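Local coordinates for protein rutinosidase (Aspergillus niger, PDB 6I1A) that hydrolyses glycosidic bonds as a secreted rutinosidase of glycoside hydrolase family 5, and is predicted to act as an exo-1,3-beta-glucanase on beta-glucan, at residues I75-D81 with E119-A124; G87-L91 with N129-I133; W17-N23 with S329-Q333; Y247-G253 with E290-K296. All blocks are in the same frame, centred on the assembly; numbering follows the deposited sequence.

Contact 1 (I75-D81 with E119-A124)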
# COMPACT_ATOMS: atom_id res chain seq x y z
N ILE A 75 20.30 -28.80 -5.78
CA ILE A 75 21.39 -27.81 -5.59
C ILE A 75 22.68 -28.55 -5.34
O ILE A 75 22.78 -29.32 -4.37
CB ILE A 75 21.11 -26.79 -4.46
CG1 ILE A 75 19.83 -26.03 -4.73
CG2 ILE A 75 22.32 -25.89 -4.21
CD1 ILE A 75 19.84 -25.10 -5.92
N THR A 76 23.67 -28.36 -6.21
CA THR A 76 24.97 -29.03 -6.08
C THR A 76 26.09 -28.01 -6.13
O THR A 76 25.88 -26.81 -6.30
CB THR A 76 25.13 -30.10 -7.18
OG1 THR A 76 25.30 -29.35 -8.39
CG2 THR A 76 23.96 -31.05 -7.26
N LYS A 77 27.31 -28.46 -5.97
CA LYS A 77 28.48 -27.57 -6.08
C LYS A 77 28.51 -26.87 -7.43
O LYS A 77 28.93 -25.70 -7.48
CB LYS A 77 29.74 -28.40 -5.85
CG LYS A 77 29.90 -28.84 -4.41
CD LYS A 77 31.06 -29.75 -4.29
CE LYS A 77 31.16 -30.31 -2.90
NZ LYS A 77 32.39 -31.12 -2.83
N ALA A 78 28.05 -27.53 -8.51
CA ALA A 78 27.97 -26.91 -9.85
C ALA A 78 27.09 -25.65 -9.79
O ALA A 78 27.47 -24.66 -10.45
CB ALA A 78 27.40 -27.91 -10.85
N ASP A 79 25.96 -25.70 -9.05
CA ASP A 79 25.11 -24.51 -8.89
C ASP A 79 25.88 -23.40 -8.19
O ASP A 79 25.84 -22.19 -8.61
CB ASP A 79 23.81 -24.83 -8.16
CG ASP A 79 22.97 -25.79 -8.96
OD1 ASP A 79 22.45 -25.37 -10.03
OD2 ASP A 79 22.88 -26.97 -8.57
N ILE A 80 26.63 -23.70 -7.14
CA ILE A 80 27.42 -22.68 -6.44
C ILE A 80 28.45 -22.06 -7.37
O ILE A 80 28.66 -20.86 -7.37
CB ILE A 80 28.07 -23.25 -5.16
CG1 ILE A 80 27.01 -23.95 -4.30
CG2 ILE A 80 28.85 -22.18 -4.40
CD1 ILE A 80 25.73 -23.16 -4.05
N ASP A 81 29.15 -22.88 -8.19
CA ASP A 81 30.10 -22.33 -9.17
C ASP A 81 29.42 -21.40 -10.17
O ASP A 81 29.96 -20.31 -10.45
CB ASP A 81 30.80 -23.47 -9.90
CG ASP A 81 31.71 -24.31 -9.02
OD1 ASP A 81 32.25 -23.79 -8.02
OD2 ASP A 81 31.92 -25.48 -9.38
N GLU A 119 27.30 -29.47 3.34
CA GLU A 119 28.16 -29.74 2.14
C GLU A 119 28.19 -28.49 1.25
O GLU A 119 29.29 -28.02 0.82
CB GLU A 119 27.65 -30.93 1.35
CG GLU A 119 28.68 -31.29 0.30
CD GLU A 119 28.19 -31.97 -0.97
OE1 GLU A 119 27.47 -31.29 -1.75
OE2 GLU A 119 28.61 -33.13 -1.20
N ILE A 120 27.01 -27.91 1.01
CA ILE A 120 26.95 -26.74 0.10
C ILE A 120 27.53 -25.51 0.77
O ILE A 120 28.26 -24.72 0.13
CB ILE A 120 25.48 -26.51 -0.33
CG1 ILE A 120 25.01 -27.69 -1.22
CG2 ILE A 120 25.32 -25.13 -0.98
CD1 ILE A 120 25.82 -27.98 -2.47
N ALA A 121 27.19 -25.22 2.03
CA ALA A 121 27.69 -24.03 2.73
C ALA A 121 29.22 -24.10 2.83
O ALA A 121 29.91 -23.08 2.57
CB ALA A 121 27.02 -23.93 4.10
N ASP A 122 29.74 -25.26 3.24
CA ASP A 122 31.22 -25.40 3.40
C ASP A 122 31.90 -25.15 2.04
O ASP A 122 32.93 -24.46 2.05
CB ASP A 122 31.60 -26.78 3.88
CG ASP A 122 31.33 -27.06 5.35
OD1 ASP A 122 30.76 -26.19 6.00
OD2 ASP A 122 31.52 -28.21 5.77
N TYR A 123 31.31 -25.65 0.96
CA TYR A 123 31.92 -25.48 -0.39
C TYR A 123 31.92 -24.00 -0.73
O TYR A 123 32.92 -23.41 -1.23
CB TYR A 123 31.18 -26.30 -1.42
CG TYR A 123 31.77 -26.11 -2.80
CD1 TYR A 123 32.97 -26.72 -3.14
CD2 TYR A 123 31.18 -25.28 -3.74
CE1 TYR A 123 33.55 -26.51 -4.40
CE2 TYR A 123 31.72 -25.10 -5.00
CZ TYR A 123 32.93 -25.69 -5.31
OH TYR A 123 33.48 -25.53 -6.57
N ALA A 124 30.79 -23.33 -0.53
CA ALA A 124 30.64 -21.90 -0.83
C ALA A 124 31.59 -21.03 -0.01
O ALA A 124 32.15 -20.04 -0.51
CB ALA A 124 29.19 -21.49 -0.65
O HOH W 1 27.15 -31.29 -4.53

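Contact 2 (G87-L91 with N129-I133)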
# COMPACT_ATOMS: atom_id res chain seq x y z
N GLY A 87 28.64 -13.37 -9.89
CA GLY A 87 28.95 -12.35 -8.88
C GLY A 87 28.21 -12.56 -7.53
O GLY A 87 28.23 -11.61 -6.73
N ILE A 88 27.60 -13.71 -7.34
CA ILE A 88 26.90 -13.97 -6.05
C ILE A 88 27.93 -14.10 -4.94
O ILE A 88 28.92 -14.89 -5.07
CB ILE A 88 26.01 -15.21 -6.16
CG1 ILE A 88 24.87 -14.96 -7.16
CG2 ILE A 88 25.47 -15.72 -4.84
CD1 ILE A 88 23.96 -13.78 -6.77
N THR A 89 27.66 -13.44 -3.81
CA THR A 89 28.52 -13.53 -2.62
C THR A 89 27.73 -13.84 -1.34
O THR A 89 28.36 -13.96 -0.26
CB THR A 89 29.27 -12.24 -2.36
OG1 THR A 89 28.37 -11.17 -2.15
CG2 THR A 89 30.21 -11.89 -3.50
N VAL A 90 26.42 -14.05 -1.41
CA VAL A 90 25.57 -14.39 -0.24
C VAL A 90 24.60 -15.48 -0.64
O VAL A 90 24.01 -15.38 -1.75
CB VAL A 90 24.79 -13.16 0.23
CG1 VAL A 90 23.85 -13.51 1.38
CG2 VAL A 90 25.73 -12.05 0.61
N LEU A 91 24.42 -16.48 0.20
CA LEU A 91 23.41 -17.52 -0.00
C LEU A 91 22.42 -17.44 1.13
O LEU A 91 22.83 -17.58 2.30
CB LEU A 91 24.00 -18.92 -0.08
CG LEU A 91 25.07 -19.16 -1.16
CD1 LEU A 91 25.72 -20.52 -1.01
CD2 LEU A 91 24.48 -18.98 -2.54
N ASN A 129 34.29 -17.71 -0.19
CA ASN A 129 34.10 -16.88 1.01
C ASN A 129 32.68 -16.25 1.01
O ASN A 129 32.52 -15.09 1.42
CB ASN A 129 35.16 -15.80 1.17
CG ASN A 129 35.14 -15.23 2.57
OD1 ASN A 129 34.77 -15.93 3.52
ND2 ASN A 129 35.53 -13.97 2.70
N MET A 130 31.69 -16.98 0.48
CA MET A 130 30.29 -16.48 0.53
C MET A 130 29.82 -16.38 2.00
O MET A 130 30.30 -17.19 2.85
CB MET A 130 29.34 -17.38 -0.23
CG MET A 130 29.64 -17.40 -1.75
SD MET A 130 28.27 -18.06 -2.64
CE MET A 130 28.99 -18.18 -4.30
N HIS A 131 28.89 -15.47 2.25
CA HIS A 131 28.18 -15.38 3.57
C HIS A 131 26.90 -16.21 3.48
O HIS A 131 26.29 -16.18 2.40
CB HIS A 131 27.92 -13.93 3.96
CG HIS A 131 27.51 -13.75 5.41
ND1 HIS A 131 28.40 -13.88 6.45
CD2 HIS A 131 26.27 -13.58 5.96
CE1 HIS A 131 27.73 -13.70 7.59
NE2 HIS A 131 26.46 -13.56 7.33
N ILE A 132 26.54 -16.91 4.54
CA ILE A 132 25.41 -17.83 4.57
C ILE A 132 24.37 -17.29 5.53
O ILE A 132 24.68 -17.15 6.73
CB ILE A 132 25.83 -19.25 4.95
CG1 ILE A 132 27.05 -19.76 4.16
CG2 ILE A 132 24.67 -20.18 4.85
CD1 ILE A 132 26.77 -19.97 2.66
N ILE A 133 23.15 -17.11 5.08
CA ILE A 133 22.00 -16.83 5.97
C ILE A 133 21.20 -18.11 6.16
O ILE A 133 20.69 -18.66 5.17
CB ILE A 133 21.08 -15.75 5.43
CG1 ILE A 133 21.83 -14.43 5.24
CG2 ILE A 133 19.82 -15.56 6.28
CD1 ILE A 133 21.14 -13.49 4.28

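Contact 3 (W17-N23 with S329-Q333). With EDO (1,2-ethanediol), chain L; EDO (1,2-ethanediol), chain Q.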
# COMPACT_ATOMS: atom_id res chain seq x y z
N TRP A 17 26.87 -5.97 9.65
CA TRP A 17 25.86 -5.70 8.61
C TRP A 17 25.74 -4.21 8.31
O TRP A 17 25.04 -3.84 7.35
CB TRP A 17 24.51 -6.31 9.01
CG TRP A 17 24.38 -7.73 8.56
CD1 TRP A 17 24.49 -8.88 9.30
CD2 TRP A 17 24.08 -8.18 7.22
NE1 TRP A 17 24.33 -9.99 8.53
CE2 TRP A 17 24.02 -9.58 7.25
CE3 TRP A 17 23.85 -7.53 5.98
CZ2 TRP A 17 23.80 -10.36 6.11
CZ3 TRP A 17 23.59 -8.29 4.86
CH2 TRP A 17 23.50 -9.69 4.94
N ARG A 18 26.23 -3.30 9.16
CA ARG A 18 26.18 -1.86 8.86
C ARG A 18 27.13 -1.50 7.72
O ARG A 18 26.90 -0.44 7.10
CB ARG A 18 26.47 -1.03 10.13
CG ARG A 18 25.34 -1.08 11.14
CD ARG A 18 25.73 -0.43 12.48
NE ARG A 18 24.73 -0.68 13.54
CZ ARG A 18 23.56 -0.12 13.53
NH1 ARG A 18 23.25 0.78 12.60
NH2 ARG A 18 22.68 -0.39 14.49
N THR A 19 28.18 -2.26 7.53
CA THR A 19 29.17 -1.93 6.47
C THR A 19 29.15 -2.97 5.36
O THR A 19 29.64 -2.65 4.24
CB THR A 19 30.56 -1.76 7.10
OG1 THR A 19 31.01 -2.96 7.71
CG2 THR A 19 30.52 -0.64 8.11
N PHE A 20 28.73 -4.19 5.63
CA PHE A 20 28.77 -5.29 4.63
C PHE A 20 27.75 -5.00 3.54
O PHE A 20 26.61 -4.62 3.79
CB PHE A 20 28.46 -6.60 5.35
CG PHE A 20 28.41 -7.80 4.45
CD1 PHE A 20 29.56 -8.45 4.08
CD2 PHE A 20 27.20 -8.25 3.95
CE1 PHE A 20 29.53 -9.54 3.21
CE2 PHE A 20 27.17 -9.35 3.11
CZ PHE A 20 28.33 -10.00 2.74
N LYS A 21 28.15 -5.25 2.30
CA LYS A 21 27.28 -5.19 1.11
C LYS A 21 27.44 -6.49 0.35
O LYS A 21 28.52 -7.05 0.26
CB LYS A 21 27.64 -4.03 0.23
CG LYS A 21 27.40 -2.68 0.89
CD LYS A 21 26.24 -1.92 0.37
CE LYS A 21 26.40 -0.42 0.50
NZ LYS A 21 25.14 0.23 0.89
N GLY A 22 26.33 -7.02 -0.15
CA GLY A 22 26.45 -8.19 -1.01
C GLY A 22 25.20 -8.44 -1.79
O GLY A 22 24.09 -8.12 -1.37
N ASN A 23 25.37 -9.01 -3.00
CA ASN A 23 24.25 -9.48 -3.85
C ASN A 23 24.26 -11.00 -3.75
O ASN A 23 25.29 -11.66 -3.96
CB ASN A 23 24.38 -9.01 -5.30
CG ASN A 23 24.27 -7.49 -5.43
OD1 ASN A 23 23.76 -6.82 -4.54
ND2 ASN A 23 24.74 -6.96 -6.55
N SER A 329 21.28 -2.20 -3.27
CA SER A 329 22.64 -2.07 -2.70
C SER A 329 23.00 -0.60 -2.39
O SER A 329 24.05 -0.40 -1.72
CB SER A 329 23.63 -2.78 -3.56
OG SER A 329 23.65 -2.18 -4.82
N SER A 330 22.22 0.33 -2.86
CA SER A 330 22.42 1.78 -2.61
C SER A 330 21.69 2.22 -1.35
O SER A 330 22.32 2.84 -0.48
CB SER A 330 22.07 2.61 -3.76
OG SER A 330 22.51 3.93 -3.50
N PHE A 331 20.44 1.82 -1.22
CA PHE A 331 19.60 2.28 -0.09
C PHE A 331 19.57 1.25 1.04
O PHE A 331 18.96 1.60 2.12
CB PHE A 331 18.20 2.59 -0.56
CG PHE A 331 18.19 3.74 -1.54
CD1 PHE A 331 18.53 5.01 -1.12
CD2 PHE A 331 17.82 3.54 -2.84
CE1 PHE A 331 18.58 6.04 -2.05
CE2 PHE A 331 17.85 4.58 -3.75
CZ PHE A 331 18.20 5.83 -3.33
N SER A 332 20.18 0.11 0.87
CA SER A 332 20.25 -0.91 1.93
C SER A 332 21.55 -1.68 1.73
O SER A 332 22.47 -1.21 0.99
CB SER A 332 18.98 -1.73 1.94
OG SER A 332 18.48 -2.11 0.67
N GLN A 333 21.71 -2.86 2.32
CA GLN A 333 22.99 -3.57 2.26
C GLN A 333 23.08 -4.60 1.13
O GLN A 333 23.93 -5.44 1.18
CB GLN A 333 23.31 -4.24 3.60
CG GLN A 333 23.17 -3.32 4.81
CD GLN A 333 24.01 -2.08 4.69
OE1 GLN A 333 25.23 -2.19 4.43
NE2 GLN A 333 23.40 -0.96 4.89
C1 EDO L . 25.22 -10.66 -8.83
O1 EDO L . 24.63 -11.64 -9.58
C2 EDO L . 25.49 -9.41 -9.56
O2 EDO L . 25.92 -8.41 -8.62
C1 EDO Q . 20.79 4.66 -6.49
O1 EDO Q . 22.11 4.66 -6.01
C2 EDO Q . 20.36 3.43 -7.18
O2 EDO Q . 21.02 3.31 -8.44
O HOH W 2 25.24 2.93 -0.07
O HOH W 3 24.60 -4.04 -6.79

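Contact 4 (Y247-G253 with E290-K296). With EDO (1,2-ethanediol), chain P.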
# COMPACT_ATOMS: atom_id res chain seq x y z
N TYR A 247 6.74 -1.82 7.97
CA TYR A 247 7.94 -0.99 7.69
C TYR A 247 8.96 -1.22 8.80
O TYR A 247 8.58 -1.43 9.94
CB TYR A 247 7.46 0.43 7.56
CG TYR A 247 6.47 0.51 6.42
CD1 TYR A 247 6.45 -0.47 5.41
CD2 TYR A 247 5.40 1.35 6.50
CE1 TYR A 247 5.46 -0.48 4.42
CE2 TYR A 247 4.45 1.40 5.49
CZ TYR A 247 4.47 0.50 4.45
OH TYR A 247 3.44 0.53 3.54
N PRO A 248 10.29 -1.26 8.50
CA PRO A 248 11.29 -1.44 9.55
C PRO A 248 11.08 -0.45 10.69
O PRO A 248 11.34 -0.81 11.84
CB PRO A 248 12.63 -1.23 8.82
CG PRO A 248 12.32 -1.64 7.38
CD PRO A 248 10.91 -1.21 7.16
N GLN A 249 10.67 0.79 10.38
CA GLN A 249 10.39 1.83 11.38
C GLN A 249 9.46 1.32 12.49
O GLN A 249 9.53 1.76 13.63
CB GLN A 249 9.72 3.06 10.72
CG GLN A 249 10.32 3.51 9.37
CD GLN A 249 10.01 2.80 8.07
OE1 GLN A 249 10.73 1.91 7.62
NE2 GLN A 249 9.13 3.36 7.22
N TYR A 250 8.54 0.39 12.16
CA TYR A 250 7.59 -0.16 13.13
C TYR A 250 8.32 -0.83 14.26
O TYR A 250 7.82 -0.82 15.42
CB TYR A 250 6.64 -1.16 12.45
CG TYR A 250 5.65 -1.84 13.34
CD1 TYR A 250 4.40 -1.31 13.53
CD2 TYR A 250 5.90 -3.09 13.91
CE1 TYR A 250 3.47 -1.93 14.35
CE2 TYR A 250 4.97 -3.74 14.67
CZ TYR A 250 3.77 -3.14 14.94
OH TYR A 250 2.89 -3.83 15.69
N TRP A 251 9.43 -1.51 13.96
CA TRP A 251 10.14 -2.35 14.95
C TRP A 251 11.35 -1.64 15.56
O TRP A 251 11.89 -2.12 16.53
CB TRP A 251 10.65 -3.65 14.28
CG TRP A 251 9.62 -4.48 13.60
CD1 TRP A 251 9.41 -4.63 12.26
CD2 TRP A 251 8.75 -5.43 14.23
NE1 TRP A 251 8.40 -5.55 12.03
CE2 TRP A 251 8.01 -6.07 13.22
CE3 TRP A 251 8.50 -5.73 15.58
CZ2 TRP A 251 7.05 -7.04 13.51
CZ3 TRP A 251 7.56 -6.70 15.85
CH2 TRP A 251 6.85 -7.34 14.84
N GLU A 252 11.81 -0.57 14.94
CA GLU A 252 13.08 0.13 15.35
C GLU A 252 13.15 0.47 16.84
O GLU A 252 14.25 0.25 17.43
CB GLU A 252 13.24 1.44 14.55
CG GLU A 252 13.81 1.17 13.21
CD GLU A 252 13.97 2.44 12.38
OE1 GLU A 252 13.81 3.53 12.94
OE2 GLU A 252 14.31 2.30 11.22
N GLY A 253 12.05 0.99 17.38
CA GLY A 253 11.97 1.43 18.77
C GLY A 253 12.04 0.27 19.72
O GLY A 253 12.23 0.50 20.94
N GLU A 290 10.87 4.24 0.79
CA GLU A 290 9.92 4.35 1.92
C GLU A 290 10.03 3.18 2.88
O GLU A 290 9.41 3.30 3.99
CB GLU A 290 8.49 4.44 1.40
CG GLU A 290 8.29 5.39 0.25
CD GLU A 290 8.75 6.82 0.47
OE1 GLU A 290 8.99 7.26 1.63
OE2 GLU A 290 8.92 7.56 -0.56
N LYS A 291 10.69 2.07 2.53
CA LYS A 291 10.62 0.83 3.33
C LYS A 291 12.03 0.38 3.72
O LYS A 291 12.23 -0.86 3.81
CB LYS A 291 9.86 -0.27 2.58
CG LYS A 291 8.48 0.17 2.11
CD LYS A 291 7.74 -0.88 1.27
CE LYS A 291 6.46 -0.33 0.70
NZ LYS A 291 5.75 -1.27 -0.22
N SER A 292 12.97 1.29 3.95
CA SER A 292 14.36 0.96 4.34
C SER A 292 14.68 1.42 5.77
O SER A 292 15.85 1.38 6.10
CB SER A 292 15.34 1.50 3.38
OG SER A 292 15.10 1.03 2.05
N GLY A 293 13.67 1.79 6.54
CA GLY A 293 13.91 2.27 7.92
C GLY A 293 14.53 3.64 7.97
O GLY A 293 14.68 4.31 6.93
N THR A 294 14.91 4.08 9.18
CA THR A 294 15.47 5.44 9.40
C THR A 294 16.98 5.38 9.44
O THR A 294 17.62 6.49 9.55
CB THR A 294 14.98 6.03 10.73
OG1 THR A 294 15.52 5.19 11.76
CG2 THR A 294 13.48 6.22 10.74
N GLY A 295 17.62 4.23 9.30
CA GLY A 295 19.05 4.03 9.46
C GLY A 295 19.47 3.53 10.84
O GLY A 295 20.66 3.26 11.06
N LYS A 296 18.51 3.33 11.75
CA LYS A 296 18.89 2.88 13.10
C LYS A 296 19.58 1.52 12.99
O LYS A 296 20.58 1.26 13.65
CB LYS A 296 17.68 2.75 14.02
CG LYS A 296 18.06 2.37 15.44
CD LYS A 296 16.91 2.39 16.37
CE LYS A 296 17.33 2.05 17.79
NZ LYS A 296 16.14 2.01 18.71
C1 EDO P . 6.54 5.18 4.93
O1 EDO P . 7.96 5.47 4.92
C2 EDO P . 6.00 5.45 6.29
O2 EDO P . 6.92 5.14 7.35

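Contact 1 (I75-D81 with E119-A124)
Apolar packing forms the inner part of this contact between the first turn of helix 77-85 and the middle of helix 113-128, whose short segment axes approach to 10.0 Å at 36°. Ile80 CD1 lies 3.7 Å from Ile120 CG2, and Ile80 CG2 lies 3.8 Å from Ala124 CB; small alanine suits backbones this close, the Ile80 and Ala124 CA atoms being 6.5 Å apart. Ile120 CD1 also sits 3.8 Å from Lys77 N. Outside this, Lys77 lays its aliphatic chain over the Tyr123 ring, a CH-pi contact with CG 3.8 Å from the centroid. Tyr123 OH donates to Asp81 OD1 (2.6 Å), an acceptor shared with Tyr128. Water 1 joins Lys77 N (3.2 Å) to Glu119 OE1 (2.8 Å). Thr76 and Asp79 form a capping box: Thr76 N donates to Asp79 OD2 (2.9 Å), while Ala78 N to Thr76 OG1 (3.3 Å) is weak. The chemistry is thus graded, with Ile80 and Ala124 packing onto Leu91 of strand 90-95 and amphipathic Lys77 and Tyr123 carrying the contact out to solvent.

Contact 2 (G87-L91 with N129-I133)
Three backbone hydrogen bonds pair strands 90-95 and 131-136 in parallel. His131 N donates to Thr89 O (3.0 Å), Leu91 N to His131 O (2.9 Å) and Ile133 N to Leu91 O (2.8 Å), so His131 and Leu91 each use both backbone polar groups here. Thr89 O faces strand 131-136 while its backbone also bonds to Asn23; Val90 turns to Val25, Met130 to Ala124, and Ile132 to Ser186 and Thr188. Carbonyls also receive CA-H...O contacts, as from Val90 CA to His131 O (3.3 Å). On one face stand Val90 and His131, whose NE2 is hydrogen-bonded to Thr188 OG1. The other face carries Leu91 and Ile132, their CD1 atoms 3.9 Å apart; unbranched Met130 brings SD to 3.7 Å from Leu91 CG. Before the strand, Gly87 closes helix 77-85 in a Schellman motif, where its positive phi suits glycine. Helix 113-128 completes the beta-alpha-beta unit of the TIM barrel. Backbone pairing on both sides of the central residues lets this buried wall be lined mainly with aliphatic side chains.

Contact 3 (W17-N23 with S329-Q333)
Strand 22-26 and the residues leading from helix 317-331 into strand 334-337 meet where the first and last strands of the TIM barrel close the ring. The backbones approach most closely at Lys21 and Gln333, with CA atoms 4.7 Å apart. Gly22 N donates to Gln333 O (3.2 Å), and the same carbonyl receives a CA-H...O contact from Lys21 CA (3.4 Å). Gly22 suits this position because a CB would be crowded by the Phe20 ring.

Among the side chains, Lys21 is the chief polar link: its long chain carries NZ to Ser329 O (2.9 Å) and Ser332 O (3.0 Å), placing a positive charge among carbonyls at the helix's C-terminal end. Water 2 extends this group to Ser330 O. Gln333 fills the space beside Trp17, its CB near the indole edge, 4.1 Å from Trp17 CE3. That broad ring continues inward, giving NE1 to Thr188 and packing edge-to-face with Phe300. Farther along, the amide of Asn23 can serve two partners, a 1,2-ethanediol probably from the crystallisation liquor and water 3, which lies 2.9 Å from both Asn23 ND2 and Ser329 OG, the latter also hydrogen-bonded to Leu325 O.

Contact 4 (Y247-G253 with E290-K296)
Pro248 lays its ring against the backbone of 291-293, with CD 3.6 Å from Lys291 O and CG 3.8 Å from Gly293 N. It begins the short, weakly bonded helix 248-252, which packs on the TIM-barrel loop between helix 280-290 and strand 299-308; proline fits a first helical turn, where its missing NH costs no helical bond. Glu252, near the other end, grips the loop with its carboxylate: OE2 accepts from Thr294 N (2.8 Å) and OE1 from Thr294 OG1 (2.7 Å). The hydroxyl of threonine adds a second donor to its backbone NH. Gly293 suits its place because a CB would clash with Glu252 OE2, and its phi is positive.

Gln249 uses both ends of its amide. OE1 takes a weak bond from Gly293 N (3.1 Å), while NE2 donates to Glu290 O (3.2 Å) and to O2 of a 1,2-ethanediol (2.8 Å), probably from the crystallisation liquor, whose O1 donates to Glu290 O (2.8 Å). Tyr247 brings CE1 to 3.9 Å from Lys291 CG, and that lysine's ammonium forms a salt bridge with Asp287. The Glu290 side chain instead leads away to a salt bridge with Arg289 of the second subunit; Tyr247 packs on Tyr283 of that subunit.

Lys296 reaches back along the helix's C-terminal side. Its NZ is shared with Phe255 O and donates to Glu252 O at 2.9 Å.

How the contacts relate
Contact 1 lies in the helical layer outside the barrel wall, contacts 2 and 3 lie along its strands, and contact 4 lies beyond them. Contacts 1 and 2 have centres 11 Å apart: Ala124 CB packs 3.6 Å from Leu91 CD1. Contact 2 passes to contact 3 through neighbouring strands, where Thr89 N lies 3.0 Å from Asn23 O, probably a hydrogen bond. Contact 3 meets contact 4 at Arg18 NH2 and Lys296 O, 2.8 Å apart. Contacts 1 and 4 are on opposite sides of the chain's centre, with centres 34 Å apart. The other three contacts are nested within contact 3's loop along the chain. The Tyr247 side chain is about 12 Å from an NAG of an attached glycan, which marks no binding pocket.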